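Long-range contact in KaiC-like domain-containing protein (Pyrococcus horikoshii, PDB 2EKD), which is of unknown function but, as a KaiC-like member of the P-loop NTPase clan, probably has a RecA-like alpha/beta fold: residues F12-S26 with L168-I181. Sequence-based numbering, arbitrary orientation.
Sequences FRVGETVLVEYSGTS and LDLLEEVVTSILEI
Glu16 and Ser177 join the two segments at the start of a parallel strand pair in the mixed sheet of this KaiC-like alpha/beta fold, strand 17-22 lying between strands 149-156 and 177-182. Ser177 OG donates to the syn lone pair of Glu16 OE1 at 2.8 Å, and Thr176 OG1 lies 2.9 Å from the same oxygen. The other oxygen, OE2, takes the backbone N-H of Arg13 on its anti side, tilted 23° out of the carboxylate plane, closing over the type II turn from Arg13 to Glu16, so both ends of the carboxylate are held. With CG anti to its own carbonyl carbon (chi1 -81°) and the chain extended beyond it, Glu16 reaches across Thr176 to Ser177. Replacing the glutamate by alanine would remove the carboxylate, and Ser177 OG and the Arg13 N-H would probably each lose their acceptor, leaving the turn less firmly tied to residues 176-177. Thr176 OG1 also accepts the Thr17 N-H, while Thr17 O accepts the N-H of Thr176 and, weakly, that of Ser177. Beyond this start a regular parallel ladder follows: Leu19 and Glu21 each give an N-H to one carbonyl, of Ser177 and Leu179, and return a C=O to Leu179 and Ile181; the Leu179 N to Leu19 O bond, 2.8 Å, is nearly straight at 176°.

On the face that carries Leu19 and Ile178, Glu21 and Glu172 converge on Lys189 of strand 185-190, which forms salt bridges with both; the modelled separation of the two acids is doubtfully short. Leu19 lays CD2 against Glu172 CG at 4.0 Å and packs CB on Val175 CG2, joining the strand to the end of helix 165-174. The opposite face carries Val18, Val20 and Leu179; there Leu179 CD1 meets the Phe12 ring obliquely, 3.7 Å from its CZ.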
ATOM      1  N   PHE F  12       6.348  17.783  34.034  1.00 26.73           N
ATOM      2  CA  PHE F  12       5.721  16.496  34.294  1.00 27.54           C
ATOM      3  C   PHE F  12       5.544  16.244  35.798  1.00 29.24           C
ATOM      4  O   PHE F  12       6.203  16.844  36.637  1.00 31.38           O
ATOM      5  CB  PHE F  12       6.606  15.409  33.681  1.00 24.59           C
ATOM      6  CG  PHE F  12       7.064  15.822  32.310  1.00 21.80           C
ATOM      7  CD1 PHE F  12       6.183  15.739  31.238  1.00 18.94           C
ATOM      8  CD2 PHE F  12       8.360  16.271  32.117  1.00 20.33           C
ATOM      9  CE1 PHE F  12       6.603  16.118  29.970  1.00 18.54           C
ATOM     10  CE2 PHE F  12       8.772  16.651  30.843  1.00 19.96           C
ATOM     11  CZ  PHE F  12       7.896  16.580  29.766  1.00 18.20           C
ATOM     12  N   ARG F  13       4.637  15.339  36.141  1.00 30.00           N
ATOM     13  CA  ARG F  13       4.425  14.998  37.541  1.00 30.61           C
ATOM     14  C   ARG F  13       4.700  13.514  37.762  1.00 28.70           C
ATOM     15  O   ARG F  13       4.600  12.706  36.831  1.00 27.67           O
ATOM     16  CB  ARG F  13       3.001  15.350  37.972  1.00 34.39           C
ATOM     17  CG  ARG F  13       1.912  14.602  37.255  1.00 41.02           C
ATOM     18  CD  ARG F  13       0.563  15.183  37.641  1.00 48.69           C
ATOM     19  NE  ARG F  13       0.386  15.228  39.090  1.00 53.25           N
ATOM     20  CZ  ARG F  13      -0.654  15.788  39.699  1.00 56.12           C
ATOM     21  NH1 ARG F  13      -1.616  16.355  38.983  1.00 57.74           N
ATOM     22  NH2 ARG F  13      -0.730  15.787  41.024  1.00 58.38           N
ATOM     23  N   VAL F  14       5.067  13.165  38.992  1.00 25.24           N
ATOM     24  CA  VAL F  14       5.373  11.785  39.324  1.00 24.12           C
ATOM     25  C   VAL F  14       4.278  10.835  38.886  1.00 21.82           C
ATOM     26  O   VAL F  14       3.090  11.146  38.986  1.00 20.79           O
ATOM     27  CB  VAL F  14       5.614  11.602  40.840  1.00 25.63           C
ATOM     28  CG1 VAL F  14       6.845  12.367  41.255  1.00 25.42           C
ATOM     29  CG2 VAL F  14       4.405  12.075  41.626  1.00 26.43           C
ATOM     30  N   GLY F  15       4.694   9.672  38.391  1.00 21.04           N
ATOM     31  CA  GLY F  15       3.743   8.673  37.945  1.00 17.31           C
ATOM     32  C   GLY F  15       3.464   8.757  36.457  1.00 18.28           C
ATOM     33  O   GLY F  15       2.849   7.851  35.891  1.00 18.64           O
ATOM     34  N   GLU F  16       3.907   9.836  35.815  1.00 15.50           N
ATOM     35  CA  GLU F  16       3.672   9.983  34.381  1.00 17.14           C
ATOM     36  C   GLU F  16       4.556   9.097  33.520  1.00 16.92           C
ATOM     37  O   GLU F  16       5.668   8.726  33.901  1.00 17.41           O
ATOM     38  CB  GLU F  16       3.891  11.425  33.911  1.00 16.26           C
ATOM     39  CG  GLU F  16       2.728  12.375  34.142  1.00 19.87           C
ATOM     40  CD  GLU F  16       2.764  13.581  33.206  1.00 22.46           C
ATOM     41  OE1 GLU F  16       2.571  13.400  31.978  1.00 25.00           O
ATOM     42  OE2 GLU F  16       2.990  14.707  33.691  1.00 23.95           O
ATOM     43  N   THR F  17       4.035   8.755  32.350  1.00 16.19           N
ATOM     44  CA  THR F  17       4.792   7.997  31.373  1.00 16.56           C
ATOM     45  C   THR F  17       4.815   8.947  30.184  1.00 16.79           C
ATOM     46  O   THR F  17       3.773   9.282  29.615  1.00 17.15           O
ATOM     47  CB  THR F  17       4.115   6.675  30.993  1.00 17.32           C
ATOM     48  OG1 THR F  17       4.141   5.794  32.125  1.00 22.19           O
ATOM     49  CG2 THR F  17       4.862   6.017  29.835  1.00 15.59           C
ATOM     50  N   VAL F  18       6.010   9.405  29.840  1.00 16.21           N
ATOM     51  CA  VAL F  18       6.188  10.345  28.750  1.00 15.89           C
ATOM     52  C   VAL F  18       6.815   9.686  27.532  1.00 17.21           C
ATOM     53  O   VAL F  18       7.901   9.111  27.605  1.00 18.75           O
ATOM     54  CB  VAL F  18       7.082  11.525  29.192  1.00 15.91           C
ATOM     55  CG1 VAL F  18       7.060  12.614  28.150  1.00 13.97           C
ATOM     56  CG2 VAL F  18       6.618  12.051  30.546  1.00 14.75           C
ATOM     57  N   LEU F  19       6.123   9.769  26.407  1.00 16.59           N
ATOM     58  CA  LEU F  19       6.639   9.199  25.182  1.00 17.63           C
ATOM     59  C   LEU F  19       7.459  10.292  24.501  1.00 18.69           C
ATOM     60  O   LEU F  19       6.965  11.398  24.280  1.00 19.71           O
ATOM     61  CB  LEU F  19       5.477   8.757  24.292  1.00 16.72           C
ATOM     62  CG  LEU F  19       5.788   7.856  23.094  1.00 17.51           C
ATOM     63  CD1 LEU F  19       6.508   6.588  23.556  1.00 17.83           C
ATOM     64  CD2 LEU F  19       4.483   7.508  22.394  1.00 14.00           C
ATOM     65  N   VAL F  20       8.717   9.988  24.207  1.00 17.30           N
ATOM     66  CA  VAL F  20       9.604  10.929  23.535  1.00 16.67           C
ATOM     67  C   VAL F  20       9.849  10.395  22.121  1.00 17.18           C
ATOM     68  O   VAL F  20      10.645   9.470  21.921  1.00 17.85           O
ATOM     69  CB  VAL F  20      10.959  11.053  24.275  1.00 17.78           C
ATOM     70  CG1 VAL F  20      11.872  12.039  23.545  1.00 16.97           C
ATOM     71  CG2 VAL F  20      10.724  11.506  25.713  1.00 17.05           C
ATOM     72  N   GLU F  21       9.148  10.975  21.151  1.00 14.71           N
ATOM     73  CA  GLU F  21       9.264  10.554  19.765  1.00 14.60           C
ATOM     74  C   GLU F  21      10.373  11.293  19.032  1.00 14.44           C
ATOM     75  O   GLU F  21      10.487  12.519  19.106  1.00 14.86           O
ATOM     76  CB  GLU F  21       7.919  10.754  19.053  1.00 13.30           C
ATOM     77  CG  GLU F  21       6.779  10.061  19.775  1.00 14.69           C
ATOM     78  CD  GLU F  21       5.429  10.232  19.109  1.00 16.42           C
ATOM     79  OE1 GLU F  21       5.214  11.223  18.383  1.00 18.69           O
ATOM     80  OE2 GLU F  21       4.562   9.372  19.336  1.00 20.14           O
ATOM     81  N   TYR F  22      11.200  10.538  18.321  1.00 13.39           N
ATOM     82  CA  TYR F  22      12.296  11.137  17.577  1.00 14.86           C
ATOM     83  C   TYR F  22      12.517  10.382  16.268  1.00 14.80           C
ATOM     84  O   TYR F  22      11.813   9.411  15.986  1.00 15.65           O
ATOM     85  CB  TYR F  22      13.566  11.130  18.439  1.00 12.68           C
ATOM     86  CG  TYR F  22      14.154   9.760  18.711  1.00 15.37           C
ATOM     87  CD1 TYR F  22      15.080   9.189  17.832  1.00 15.45           C
ATOM     88  CD2 TYR F  22      13.793   9.032  19.849  1.00 13.99           C
ATOM     89  CE1 TYR F  22      15.631   7.932  18.080  1.00 15.56           C
ATOM     90  CE2 TYR F  22      14.337   7.774  20.104  1.00 14.09           C
ATOM     91  CZ  TYR F  22      15.257   7.229  19.216  1.00 15.66           C
ATOM     92  OH  TYR F  22      15.801   5.982  19.455  1.00 15.13           O
ATOM     93  N   SER F  23      13.471  10.848  15.467  1.00 15.41           N
ATOM     94  CA  SER F  23      13.817  10.204  14.198  1.00 17.05           C
ATOM     95  C   SER F  23      15.339  10.081  14.126  1.00 16.86           C
ATOM     96  O   SER F  23      16.049  10.643  14.960  1.00 18.65           O
ATOM     97  CB  SER F  23      13.331  11.037  13.009  1.00 16.71           C
ATOM     98  OG  SER F  23      14.073  12.245  12.908  1.00 20.45           O
ATOM     99  N   GLY F  24      15.834   9.364  13.121  1.00 16.50           N
ATOM    100  CA  GLY F  24      17.266   9.194  12.962  1.00 15.51           C
ATOM    101  C   GLY F  24      18.054  10.493  12.844  1.00 17.99           C
ATOM    102  O   GLY F  24      19.232  10.532  13.199  1.00 16.40           O
ATOM    103  N   THR F  25      17.422  11.559  12.351  1.00 18.88           N
ATOM    104  CA  THR F  25      18.112  12.844  12.219  1.00 21.07           C
ATOM    105  C   THR F  25      17.885  13.776  13.417  1.00 22.64           C
ATOM    106  O   THR F  25      18.356  14.909  13.413  1.00 24.05           O
ATOM    107  CB  THR F  25      17.678  13.602  10.943  1.00 21.30           C
ATOM    108  OG1 THR F  25      16.272  13.862  10.995  1.00 22.35           O
ATOM    109  CG2 THR F  25      18.002  12.791   9.694  1.00 21.68           C
ATOM    110  N   SER F  26      17.176  13.297  14.439  1.00 22.98           N
ATOM    111  CA  SER F  26      16.883  14.110  15.620  1.00 21.70           C
ATOM    112  C   SER F  26      18.070  14.285  16.567  1.00 22.37           C
ATOM    113  O   SER F  26      18.165  15.295  17.267  1.00 21.44           O
ATOM    114  CB  SER F  26      15.726  13.494  16.427  1.00 22.04           C
ATOM    115  OG  SER F  26      14.493  13.527  15.726  1.00 23.66           O
ATOM    116  N   LEU F 168       1.533   2.264  17.121  1.00 18.50           N
ATOM    117  CA  LEU F 168       1.951   3.597  17.517  1.00 19.77           C
ATOM    118  C   LEU F 168       0.780   4.329  18.178  1.00 18.98           C
ATOM    119  O   LEU F 168       0.938   4.943  19.230  1.00 16.81           O
ATOM    120  CB  LEU F 168       2.450   4.390  16.306  1.00 17.69           C
ATOM    121  CG  LEU F 168       2.907   5.816  16.630  1.00 20.10           C
ATOM    122  CD1 LEU F 168       4.027   5.775  17.682  1.00 19.69           C
ATOM    123  CD2 LEU F 168       3.406   6.499  15.348  1.00 18.89           C
ATOM    124  N   ASP F 169      -0.393   4.256  17.559  1.00 19.19           N
ATOM    125  CA  ASP F 169      -1.579   4.912  18.099  1.00 23.07           C
ATOM    126  C   ASP F 169      -1.950   4.364  19.477  1.00 21.76           C
ATOM    127  O   ASP F 169      -2.403   5.104  20.344  1.00 20.86           O
ATOM    128  CB  ASP F 169      -2.764   4.742  17.143  1.00 27.92           C
ATOM    129  CG  ASP F 169      -2.703   5.698  15.965  1.00 35.00           C
ATOM    130  OD1 ASP F 169      -2.900   6.919  16.179  1.00 35.76           O
ATOM    131  OD2 ASP F 169      -2.453   5.228  14.830  1.00 38.12           O
ATOM    132  N   LEU F 170      -1.778   3.061  19.666  1.00 20.06           N
ATOM    133  CA  LEU F 170      -2.082   2.445  20.946  1.00 20.12           C
ATOM    134  C   LEU F 170      -1.107   2.963  22.000  1.00 19.38           C
ATOM    135  O   LEU F 170      -1.497   3.250  23.128  1.00 18.39           O
ATOM    136  CB  LEU F 170      -1.961   0.922  20.862  1.00 19.72           C
ATOM    137  CG  LEU F 170      -3.190   0.044  20.644  1.00 21.75           C
ATOM    138  CD1 LEU F 170      -2.829  -1.360  21.118  1.00 23.69           C
ATOM    139  CD2 LEU F 170      -4.394   0.555  21.430  1.00 19.44           C
ATOM    140  N   LEU F 171       0.163   3.071  21.614  1.00 18.49           N
ATOM    141  CA  LEU F 171       1.217   3.547  22.504  1.00 19.84           C
ATOM    142  C   LEU F 171       0.969   4.990  22.940  1.00 20.22           C
ATOM    143  O   LEU F 171       1.110   5.325  24.121  1.00 19.65           O
ATOM    144  CB  LEU F 171       2.575   3.478  21.800  1.00 20.90           C
ATOM    145  CG  LEU F 171       3.749   2.773  22.478  1.00 23.03           C
ATOM    146  CD1 LEU F 171       5.012   3.089  21.693  1.00 21.11           C
ATOM    147  CD2 LEU F 171       3.895   3.221  23.927  1.00 22.33           C
ATOM    148  N   GLU F 172       0.626   5.848  21.980  1.00 19.09           N
ATOM    149  CA  GLU F 172       0.372   7.251  22.280  1.00 18.25           C
ATOM    150  C   GLU F 172      -0.848   7.383  23.185  1.00 17.94           C
ATOM    151  O   GLU F 172      -0.957   8.334  23.958  1.00 18.29           O
ATOM    152  CB  GLU F 172       0.162   8.052  20.987  1.00 19.60           C
ATOM    153  CG  GLU F 172       1.353   7.994  20.022  1.00 21.64           C
ATOM    154  CD  GLU F 172       1.276   9.034  18.911  1.00 25.21           C
ATOM    155  OE1 GLU F 172       0.181   9.245  18.348  1.00 26.36           O
ATOM    156  OE2 GLU F 172       2.319   9.636  18.584  1.00 27.74           O
ATOM    157  N   GLU F 173      -1.749   6.411  23.101  1.00 14.97           N
ATOM    158  CA  GLU F 173      -2.958   6.418  23.913  1.00 14.70           C
ATOM    159  C   GLU F 173      -2.700   6.141  25.401  1.00 14.86           C
ATOM    160  O   GLU F 173      -3.230   6.835  26.267  1.00 14.55           O
ATOM    161  CB  GLU F 173      -3.955   5.378  23.383  1.00 13.90           C
ATOM    162  CG  GLU F 173      -5.312   5.420  24.081  1.00 16.42           C
ATOM    163  CD  GLU F 173      -6.268   4.314  23.633  1.00 21.43           C
ATOM    164  OE1 GLU F 173      -6.324   3.996  22.421  1.00 20.02           O
ATOM    165  OE2 GLU F 173      -6.987   3.775  24.502  1.00 22.34           O
ATOM    166  N   VAL F 174      -1.886   5.128  25.695  1.00 15.19           N
ATOM    167  CA  VAL F 174      -1.617   4.747  27.075  1.00 13.99           C
ATOM    168  C   VAL F 174      -0.703   5.656  27.879  1.00 15.02           C
ATOM    169  O   VAL F 174      -0.735   5.622  29.112  1.00 15.30           O
ATOM    170  CB  VAL F 174      -1.066   3.307  27.157  1.00 15.21           C
ATOM    171  CG1 VAL F 174      -2.048   2.342  26.499  1.00 12.60           C
ATOM    172  CG2 VAL F 174       0.298   3.230  26.496  1.00 14.30           C
ATOM    173  N   VAL F 175       0.116   6.464  27.210  1.00 14.06           N
ATOM    174  CA  VAL F 175       1.004   7.354  27.941  1.00 12.90           C
ATOM    175  C   VAL F 175       0.267   8.620  28.386  1.00 14.08           C
ATOM    176  O   VAL F 175      -0.799   8.939  27.853  1.00 14.28           O
ATOM    177  CB  VAL F 175       2.253   7.732  27.096  1.00 14.96           C
ATOM    178  CG1 VAL F 175       3.002   6.458  26.695  1.00 11.45           C
ATOM    179  CG2 VAL F 175       1.847   8.542  25.864  1.00 12.26           C
ATOM    180  N   THR F 176       0.831   9.330  29.362  1.00 13.49           N
ATOM    181  CA  THR F 176       0.220  10.555  29.880  1.00 14.95           C
ATOM    182  C   THR F 176       0.675  11.828  29.160  1.00 15.90           C
ATOM    183  O   THR F 176      -0.039  12.829  29.152  1.00 14.45           O
ATOM    184  CB  THR F 176       0.488  10.723  31.399  1.00 16.32           C
ATOM    185  OG1 THR F 176       1.893  10.598  31.657  1.00 19.62           O
ATOM    186  CG2 THR F 176      -0.267   9.669  32.193  1.00 17.53           C
ATOM    187  N   SER F 177       1.868  11.796  28.573  1.00 15.34           N
ATOM    188  CA  SER F 177       2.381  12.951  27.840  1.00 17.03           C
ATOM    189  C   SER F 177       3.180  12.483  26.634  1.00 15.57           C
ATOM    190  O   SER F 177       3.807  11.416  26.659  1.00 13.57           O
ATOM    191  CB  SER F 177       3.284  13.827  28.721  1.00 18.87           C
ATOM    192  OG  SER F 177       2.537  14.741  29.509  1.00 25.17           O
ATOM    193  N   ILE F 178       3.145  13.279  25.574  1.00 14.12           N
ATOM    194  CA  ILE F 178       3.886  12.950  24.366  1.00 15.90           C
ATOM    195  C   ILE F 178       4.706  14.145  23.916  1.00 16.85           C
ATOM    196  O   ILE F 178       4.184  15.251  23.787  1.00 18.32           O
ATOM    197  CB  ILE F 178       2.954  12.544  23.205  1.00 15.09           C
ATOM    198  CG1 ILE F 178       2.153  11.295  23.594  1.00 15.51           C
ATOM    199  CG2 ILE F 178       3.784  12.301  21.945  1.00 13.24           C
ATOM    200  CD1 ILE F 178       1.092  10.891  22.575  1.00 15.07           C
ATOM    201  N   LEU F 179       5.994  13.910  23.700  1.00 16.99           N
ATOM    202  CA  LEU F 179       6.899  14.941  23.224  1.00 18.42           C
ATOM    203  C   LEU F 179       7.416  14.508  21.866  1.00 20.11           C
ATOM    204  O   LEU F 179       7.699  13.326  21.648  1.00 20.31           O
ATOM    205  CB  LEU F 179       8.092  15.118  24.169  1.00 19.06           C
ATOM    206  CG  LEU F 179       7.812  15.610  25.592  1.00 24.09           C
ATOM    207  CD1 LEU F 179       9.130  15.790  26.333  1.00 21.63           C
ATOM    208  CD2 LEU F 179       7.039  16.926  25.546  1.00 25.53           C
ATOM    209  N   GLU F 180       7.527  15.452  20.943  1.00 19.70           N
ATOM    210  CA  GLU F 180       8.050  15.117  19.633  1.00 22.93           C
ATOM    211  C   GLU F 180       9.210  16.053  19.317  1.00 22.30           C
ATOM    212  O   GLU F 180       9.048  17.276  19.287  1.00 21.12           O
ATOM    213  CB  GLU F 180       6.973  15.229  18.550  1.00 24.42           C
ATOM    214  CG  GLU F 180       7.251  14.292  17.380  1.00 30.90           C
ATOM    215  CD  GLU F 180       6.298  14.462  16.208  1.00 36.81           C
ATOM    216  OE1 GLU F 180       5.073  14.608  16.437  1.00 39.25           O
ATOM    217  OE2 GLU F 180       6.781  14.433  15.051  1.00 38.55           O
ATOM    218  N   ILE F 181      10.384  15.471  19.104  1.00 19.74           N
ATOM    219  CA  ILE F 181      11.559  16.258  18.790  1.00 22.49           C
ATOM    220  C   ILE F 181      11.586  16.671  17.324  1.00 23.11           C
ATOM    221  O   ILE F 181      11.460  15.829  16.434  1.00 22.88           O
ATOM    222  CB  ILE F 181      12.859  15.482  19.081  1.00 23.45           C
ATOM    223  CG1 ILE F 181      12.919  15.088  20.559  1.00 22.46           C
ATOM    224  CG2 ILE F 181      14.060  16.345  18.707  1.00 23.83           C
ATOM    225  CD1 ILE F 181      14.171  14.321  20.942  1.00 24.78           C
TER